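Local coordinates for protein family 88 glycosyl hydrolase (Bacteroides thetaiotaomicron, PDB 5NOA) that probably hydrolyses unsaturated uronic acid ends of oligosaccharides, as related family 88 enzymes do, using an alpha/alpha barrel, at residues T170-N174 and K241-E245; A226-W231 and S290-F295; Q268-W274 and K319-Y323. All blocks are in the same frame, centred on the assembly; numbering follows the deposited sequence.

How the contacts relate
Contact 2 is the buried one, made wholly of buried residues, whereas contacts 1 and 3 are partly buried and lie on opposite sides of the chain's centre. Contacts 1 and 2 both use helix 226-242, at its C-terminal and N-terminal ends, with centres 23 Å apart. Contacts 2 and 3 touch: the Thr292 hydroxyl probably bonds the backbone N of Trp274, whose ring also meets Phe295. The chemistry follows depth. Contact 2 brings glycine backbones against phenylalanine rings, with one direct Arg227-Ser290 hydrogen bond, while contacts 1 and 3 add bridging waters to carboxamides and main-chain carbonyls, with aromatic packing beside them.

Contact 1: residues T170-N174 and K241-E245; sequences TKLYN and KDLPE
The C-terminal end of helix 226-242 meets helix 160-176 in this six-hairpin alpha/alpha barrel, where Asn174 reaches the main chain of Asp242. Asn174 ND2 donates to Asp242 O at 3.0 Å, with an N-H...O angle of 164°. The acceptor lies in the amide plane of Asn174, but the donor stands 29° off the plane of the Asp242 carbonyl. Asn174 CG sits beside its own backbone N, opposite the carbonyl carbon (chi1 -76°), which swings the carboxamide across to the end of the other helix. A water donates to Asp242 O and to Thr170 O, so two donors grip the Asp242 carbonyl just before Leu243 leaves the helical conformation. A leucine in place of Asn174 could not donate, and the Asp242 carbonyl would probably lose its direct tie to helix 160-176, with the water left to link the two backbones. A second water bridges Thr170 OG1 and Asp242 OD2, 2.8 Å from each. Lys171 NZ stays 4.1 Å from Asp242 OD2, too far for a salt bridge; it makes one instead with Asp126 on helix 120-130, and the Asp242 carboxylate probably adds a weaker attraction. Beyond the polar cluster the packing is apolar. Pro244 CG approaches the Tyr173 ring obliquely, 3.5 Å from CE2, and Thr170 CG2 lies 4.1 Å from Leu243 CD1. Leu182 of helix 180-196 touches Tyr173, Leu243 and Pro244, while Leu243 also packs on Tyr253 of helix 250-266. Such a junction, with a helix end and the loop after it braced on a neighbouring helix, belongs to the alpha/alpha barrel of the glycoside hydrolase family 88 fold.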
# COMPACT_ATOMS: atom_id res chain seq x y z
N THR A 170 0.03 -11.30 -8.20
CA THR A 170 -0.31 -12.47 -7.41
C THR A 170 -1.81 -12.77 -7.49
O THR A 170 -2.20 -13.94 -7.55
CB THR A 170 0.16 -12.31 -5.96
OG1 THR A 170 -0.24 -11.05 -5.45
CG2 THR A 170 1.66 -12.40 -5.83
N LYS A 171 -2.68 -11.75 -7.46
CA LYS A 171 -4.13 -11.99 -7.53
C LYS A 171 -4.48 -12.59 -8.88
O LYS A 171 -5.28 -13.54 -8.95
CB LYS A 171 -4.89 -10.71 -7.25
CG LYS A 171 -4.81 -10.28 -5.80
CD LYS A 171 -5.45 -8.91 -5.61
CE LYS A 171 -5.24 -8.36 -4.23
NZ LYS A 171 -6.06 -9.06 -3.21
N LEU A 172 -3.90 -12.07 -9.96
CA LEU A 172 -4.23 -12.63 -11.26
C LEU A 172 -3.63 -14.01 -11.47
O LEU A 172 -4.24 -14.83 -12.14
CB LEU A 172 -3.86 -11.67 -12.40
CG LEU A 172 -4.74 -10.39 -12.46
CD1 LEU A 172 -4.17 -9.51 -13.57
CD2 LEU A 172 -6.20 -10.71 -12.77
N TYR A 173 -2.48 -14.26 -10.86
CA TYR A 173 -1.97 -15.65 -10.87
C TYR A 173 -2.97 -16.60 -10.24
O TYR A 173 -3.27 -17.66 -10.78
CB TYR A 173 -0.61 -15.78 -10.19
CG TYR A 173 -0.21 -17.22 -10.12
CD1 TYR A 173 0.28 -17.85 -11.26
CD2 TYR A 173 -0.46 -17.99 -8.99
CE1 TYR A 173 0.58 -19.18 -11.27
CE2 TYR A 173 -0.20 -19.33 -8.98
CZ TYR A 173 0.34 -19.93 -10.12
OH TYR A 173 0.62 -21.25 -10.10
N ASN A 174 -3.48 -16.24 -9.08
CA ASN A 174 -4.34 -17.20 -8.37
C ASN A 174 -5.63 -17.48 -9.12
O ASN A 174 -6.19 -18.55 -8.97
CB ASN A 174 -4.57 -16.75 -6.92
CG ASN A 174 -3.37 -17.01 -6.01
OD1 ASN A 174 -2.60 -17.93 -6.23
ND2 ASN A 174 -3.22 -16.21 -4.97
N LYS A 241 1.22 -12.85 1.15
CA LYS A 241 -0.10 -13.40 1.49
C LYS A 241 -0.63 -14.37 0.45
O LYS A 241 -1.19 -15.41 0.78
CB LYS A 241 -1.10 -12.24 1.70
CG LYS A 241 -2.48 -12.65 2.14
CD LYS A 241 -3.32 -11.39 2.36
CE LYS A 241 -4.70 -11.67 2.89
NZ LYS A 241 -5.45 -10.39 2.90
N ASP A 242 -0.44 -14.02 -0.82
CA ASP A 242 -1.08 -14.76 -1.90
C ASP A 242 -0.16 -15.60 -2.77
O ASP A 242 -0.65 -16.45 -3.50
CB ASP A 242 -1.91 -13.78 -2.73
CG ASP A 242 -3.19 -13.35 -1.98
OD1 ASP A 242 -3.77 -14.15 -1.15
OD2 ASP A 242 -3.63 -12.22 -2.18
N LEU A 243 1.14 -15.40 -2.70
CA LEU A 243 2.07 -16.14 -3.52
C LEU A 243 2.05 -17.63 -3.14
O LEU A 243 2.06 -17.96 -1.95
CB LEU A 243 3.48 -15.59 -3.31
CG LEU A 243 4.57 -16.06 -4.26
CD1 LEU A 243 4.36 -15.53 -5.67
CD2 LEU A 243 5.94 -15.67 -3.78
N PRO A 244 2.09 -18.56 -4.11
CA PRO A 244 2.15 -19.98 -3.75
C PRO A 244 3.41 -20.27 -2.95
O PRO A 244 4.47 -19.69 -3.23
CB PRO A 244 2.20 -20.71 -5.08
CG PRO A 244 1.76 -19.76 -6.08
CD PRO A 244 1.97 -18.38 -5.56
N GLU A 245 3.28 -21.17 -1.98
CA GLU A 245 4.38 -21.48 -1.07
C GLU A 245 5.56 -22.09 -1.85
O GLU A 245 6.68 -22.10 -1.35
CB GLU A 245 3.88 -22.39 0.10
CG GLU A 245 3.50 -23.80 -0.33
CD GLU A 245 2.87 -24.67 0.76
OE1 GLU A 245 3.48 -24.76 1.85
OE2 GLU A 245 1.79 -25.27 0.52
O HOH W 1 -0.15 -15.67 -6.25
O HOH W 2 -1.79 -10.43 -3.23

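Contact 2: residues A226-W231 and S290-F295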
# COMPACT_ATOMS: atom_id res chain seq x y z
N ALA A 226 8.93 8.22 3.82
CA ALA A 226 8.19 7.26 4.61
C ALA A 226 7.03 6.65 3.84
O ALA A 226 6.88 5.43 3.85
CB ALA A 226 7.66 7.92 5.88
N ARG A 227 6.19 7.45 3.19
CA ARG A 227 5.08 6.82 2.48
C ARG A 227 5.61 5.88 1.40
O ARG A 227 5.05 4.81 1.22
CB ARG A 227 4.08 7.82 1.90
CG ARG A 227 2.95 7.07 1.20
CD ARG A 227 1.67 7.86 0.96
NE ARG A 227 1.79 8.97 0.02
CZ ARG A 227 1.58 10.26 0.30
NH1 ARG A 227 1.35 10.66 1.54
NH2 ARG A 227 1.67 11.17 -0.67
N GLY A 228 6.70 6.25 0.74
CA GLY A 228 7.32 5.39 -0.29
C GLY A 228 7.65 3.99 0.24
O GLY A 228 7.29 2.96 -0.33
N ASP A 229 8.38 3.98 1.36
CA ASP A 229 8.71 2.71 1.97
C ASP A 229 7.49 1.99 2.54
O ASP A 229 7.49 0.75 2.57
CB ASP A 229 9.83 2.85 2.98
CG ASP A 229 11.14 2.95 2.30
OD1 ASP A 229 11.43 4.06 1.73
OD2 ASP A 229 11.86 1.93 2.23
N GLY A 230 6.51 2.74 3.00
CA GLY A 230 5.27 2.15 3.44
C GLY A 230 4.59 1.37 2.34
O GLY A 230 4.17 0.23 2.54
N TRP A 231 4.51 1.95 1.15
CA TRP A 231 3.94 1.26 0.02
C TRP A 231 4.66 -0.05 -0.23
O TRP A 231 4.06 -1.10 -0.47
CB TRP A 231 4.01 2.06 -1.27
CG TRP A 231 3.19 3.31 -1.37
CD1 TRP A 231 3.67 4.56 -1.54
CD2 TRP A 231 1.76 3.44 -1.45
NE1 TRP A 231 2.65 5.46 -1.70
CE2 TRP A 231 1.47 4.79 -1.65
CE3 TRP A 231 0.69 2.55 -1.40
CZ2 TRP A 231 0.18 5.28 -1.79
CZ3 TRP A 231 -0.60 3.04 -1.57
CH2 TRP A 231 -0.84 4.40 -1.73
N SER A 290 0.28 8.32 6.82
CA SER A 290 0.19 7.30 5.78
C SER A 290 1.34 6.31 5.81
O SER A 290 1.10 5.09 5.77
CB SER A 290 -0.00 7.92 4.40
OG SER A 290 1.08 8.74 4.01
N GLY A 291 2.57 6.80 5.89
CA GLY A 291 3.72 5.87 6.04
C GLY A 291 3.58 5.02 7.27
O GLY A 291 3.62 3.80 7.21
N THR A 292 3.36 5.67 8.40
CA THR A 292 3.19 4.98 9.64
C THR A 292 2.13 3.89 9.55
O THR A 292 2.32 2.77 10.05
CB THR A 292 2.81 5.97 10.76
OG1 THR A 292 3.82 6.96 10.87
CG2 THR A 292 2.61 5.32 12.13
N ALA A 293 0.99 4.18 8.97
CA ALA A 293 -0.10 3.19 8.85
C ALA A 293 0.31 2.00 7.99
O ALA A 293 0.06 0.87 8.33
CB ALA A 293 -1.37 3.85 8.32
N PHE A 294 0.93 2.26 6.85
CA PHE A 294 1.40 1.16 6.01
C PHE A 294 2.41 0.31 6.76
O PHE A 294 2.42 -0.90 6.61
CB PHE A 294 2.01 1.65 4.70
CG PHE A 294 1.01 2.10 3.65
CD1 PHE A 294 -0.00 1.25 3.22
CD2 PHE A 294 1.09 3.35 3.08
CE1 PHE A 294 -0.93 1.63 2.26
CE2 PHE A 294 0.18 3.75 2.09
CZ PHE A 294 -0.84 2.88 1.70
N PHE A 295 3.31 0.93 7.53
CA PHE A 295 4.27 0.16 8.31
C PHE A 295 3.59 -0.67 9.39
O PHE A 295 4.01 -1.79 9.66
CB PHE A 295 5.32 1.07 8.95
CG PHE A 295 6.21 1.81 7.97
CD1 PHE A 295 6.74 1.21 6.85
CD2 PHE A 295 6.58 3.11 8.24
CE1 PHE A 295 7.59 1.90 6.00
CE2 PHE A 295 7.41 3.80 7.39
CZ PHE A 295 7.92 3.20 6.26
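Phe294 reaches from helix 289-304 onto Gly230 and Trp231 of helix 226-242. Its CB rests 3.4 Å from Gly230 O, and CG lies just beyond on the same peptide. With CG beside the backbone N (chi1 -76°), the ring runs roughly crosswise to the partner helix, toward the Trp231 indole: CD2 passes the Gly230 carbonyl carbon, CE2 stands over one face of the indole near its rim, CE1 lies more loosely by Trp231 CZ3 and CE3, and CZ ends 3.3 Å from Trp231 CZ3. The two ring planes are 38° apart, an oblique meeting. Arg227 CG comes at the edge of the phenylalanine ring.

Glycines permit this closeness. A CB on Gly230 would fall 2.9 Å from Phe294 CB, and one on Gly291 would run into Ala226 CB. The CA atoms of Arg227 and Gly291 are accordingly 3.9 Å apart, and the helix axes close to 7.6 Å at a 24° angle, nearly parallel. On the flank, Phe295 lays its CE1 3.3 Å from Gly230 N and its CZ near Ala226 O. In the given one of two deposited conformers, Arg227 NH1 donates to Ser290 OG in the guanidinium plane; NH1 also bonds Gln339 O, and Ser290 OG also bonds Glu288.

Around the pair, Trp231 packs on Met164 of helix 160-176, Phe294 on Ala363 of helix 358-377 and Phe295 on Val264 of helix 250-266, while Asp229 OD2 bonds the backbone N of Tyr204 in strand 203-204.

Contact 3: residues Q268-W274 and K319-Y323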
# COMPACT_ATOMS: atom_id res chain seq x y z
N GLN A 268 11.93 4.16 13.61
CA GLN A 268 10.70 4.70 14.18
C GLN A 268 11.05 5.83 15.13
O GLN A 268 12.02 5.73 15.88
CB GLN A 268 9.95 3.59 14.93
CG GLN A 268 8.61 4.00 15.49
CD GLN A 268 7.94 2.86 16.25
OE1 GLN A 268 8.60 2.14 16.99
NE2 GLN A 268 6.64 2.71 16.10
N GLN A 269 10.27 6.91 15.12
CA GLN A 269 10.52 7.94 16.10
C GLN A 269 10.13 7.46 17.49
O GLN A 269 9.27 6.58 17.65
CB GLN A 269 9.74 9.22 15.80
CG GLN A 269 10.09 9.86 14.48
CD GLN A 269 11.56 10.24 14.41
OE1 GLN A 269 12.10 10.77 15.36
NE2 GLN A 269 12.22 9.87 13.33
N PRO A 270 10.74 8.05 18.51
CA PRO A 270 10.30 7.74 19.88
C PRO A 270 8.75 7.85 20.12
O PRO A 270 8.16 7.10 20.92
CB PRO A 270 11.11 8.73 20.70
CG PRO A 270 12.35 8.99 19.87
CD PRO A 270 11.88 8.99 18.48
N GLU A 271 8.12 8.78 19.43
CA GLU A 271 6.69 9.05 19.54
C GLU A 271 5.81 8.01 18.81
O GLU A 271 4.59 8.05 18.92
CB GLU A 271 6.39 10.42 18.93
CG GLU A 271 6.97 11.55 19.73
CD GLU A 271 8.38 11.97 19.34
OE1 GLU A 271 9.07 11.35 18.48
OE2 GLU A 271 8.78 12.99 19.92
N GLY A 272 6.42 7.11 18.03
CA GLY A 272 5.69 5.99 17.41
C GLY A 272 5.40 6.10 15.93
O GLY A 272 5.13 5.10 15.28
N TYR A 273 5.49 7.31 15.40
CA TYR A 273 5.36 7.55 13.97
C TYR A 273 6.70 7.52 13.28
O TYR A 273 7.75 7.51 13.93
CB TYR A 273 4.59 8.86 13.72
CG TYR A 273 5.17 10.09 14.34
CD1 TYR A 273 6.28 10.72 13.80
CD2 TYR A 273 4.62 10.64 15.47
CE1 TYR A 273 6.80 11.87 14.36
CE2 TYR A 273 5.14 11.77 16.04
CZ TYR A 273 6.24 12.40 15.48
OH TYR A 273 6.78 13.54 16.01
N TRP A 274 6.64 7.56 11.95
CA TRP A 274 7.78 7.79 11.10
C TRP A 274 7.62 9.15 10.44
O TRP A 274 6.55 9.49 9.98
CB TRP A 274 7.90 6.72 10.03
CG TRP A 274 8.42 5.42 10.55
CD1 TRP A 274 9.67 4.93 10.39
CD2 TRP A 274 7.69 4.40 11.25
NE1 TRP A 274 9.78 3.68 10.94
CE2 TRP A 274 8.57 3.32 11.46
CE3 TRP A 274 6.38 4.27 11.69
CZ2 TRP A 274 8.18 2.17 12.10
CZ3 TRP A 274 6.00 3.11 12.33
CH2 TRP A 274 6.89 2.08 12.50
N LYS A 319 3.76 0.88 19.62
CA LYS A 319 3.98 2.32 19.64
C LYS A 319 3.31 2.98 18.44
O LYS A 319 2.79 4.09 18.55
CB LYS A 319 5.47 2.65 19.68
CG LYS A 319 6.13 2.42 21.01
CD LYS A 319 7.56 2.93 21.02
CE LYS A 319 8.50 1.89 20.50
NZ LYS A 319 9.89 2.36 20.65
N ALA A 320 3.38 2.32 17.28
CA ALA A 320 2.74 2.86 16.07
C ALA A 320 1.23 2.93 16.19
O ALA A 320 0.62 3.94 15.83
CB ALA A 320 3.18 2.08 14.86
N TRP A 321 0.64 1.85 16.69
CA TRP A 321 -0.82 1.85 16.87
C TRP A 321 -1.25 2.87 17.89
O TRP A 321 -2.31 3.48 17.76
CB TRP A 321 -1.35 0.45 17.22
CG TRP A 321 -2.83 0.50 17.38
CD1 TRP A 321 -3.51 0.51 18.55
CD2 TRP A 321 -3.79 0.70 16.35
NE1 TRP A 321 -4.86 0.67 18.32
CE2 TRP A 321 -5.05 0.79 16.97
CE3 TRP A 321 -3.71 0.80 14.94
CZ2 TRP A 321 -6.21 1.00 16.24
CZ3 TRP A 321 -4.86 1.00 14.23
CH2 TRP A 321 -6.10 1.09 14.88
N LYS A 322 -0.45 3.06 18.93
CA LYS A 322 -0.72 4.09 19.87
C LYS A 322 -0.82 5.49 19.19
O LYS A 322 -1.77 6.24 19.41
CB LYS A 322 0.32 4.04 20.96
CG LYS A 322 0.23 5.18 21.91
CD LYS A 322 1.20 4.95 23.07
CE LYS A 322 1.31 6.17 23.94
NZ LYS A 322 0.10 6.27 24.77
N TYR A 323 0.14 5.80 18.33
CA TYR A 323 0.06 7.02 17.56
C TYR A 323 -1.19 7.05 16.69
O TYR A 323 -1.91 8.06 16.65
CB TYR A 323 1.34 7.17 16.69
CG TYR A 323 1.10 8.17 15.58
CD1 TYR A 323 1.10 9.54 15.82
CD2 TYR A 323 0.78 7.74 14.31
CE1 TYR A 323 0.79 10.44 14.83
CE2 TYR A 323 0.50 8.65 13.30
CZ TYR A 323 0.48 10.00 13.57
OH TYR A 323 0.17 10.95 12.61
O HOH W 3 10.85 1.88 18.38
O HOH W 4 10.46 4.22 18.73
O HOH W 5 3.28 6.08 20.46
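A type I beta turn from Gln269 to Gly272, in the loop after helix 250-266, is laid against helix 310-328 with Gly272 beside Ala320. Gly272 has a positive phi at which a CB would jam against the carbonyl of Glu271 and strike Lys319 O. Its own carbonyl O receives a CA-H...O contact from Ala320 CA at 3.4 Å. The same oxygen accepts a hydrogen bond from Gln268 NE2 at 2.9 Å. Gln268 gets there fully stretched, CG anti to the backbone N (chi1 -176°), and its NE2 also bonds Val316 O on the helix. OE1, at the other branch, is joined through waters to Lys319 NZ, and Lys319 CE comes within 3.5 Å of Gln268 OE1.

The backbone puts Tyr273 CB squarely over the centre of the Tyr323 ring, a CH-pi contact of 3.9 Å to the centroid. The less common Tyr273 rotamer, CG wedged between backbone N and carbonyl carbon (chi1 57°), then turns its ring edge to that same face. The rings form a T-shaped pair with planes 65° apart, CD2 of Tyr273 meeting CD1 of Tyr323. Tyr323 OH bonds Thr289. Trp274, held by NE1 to Val264 O, brings its ring edge to Ala320 CB. Between the turn and the helix, one water donates to both Glu271 O and Lys319 O, 2.8 Å from each.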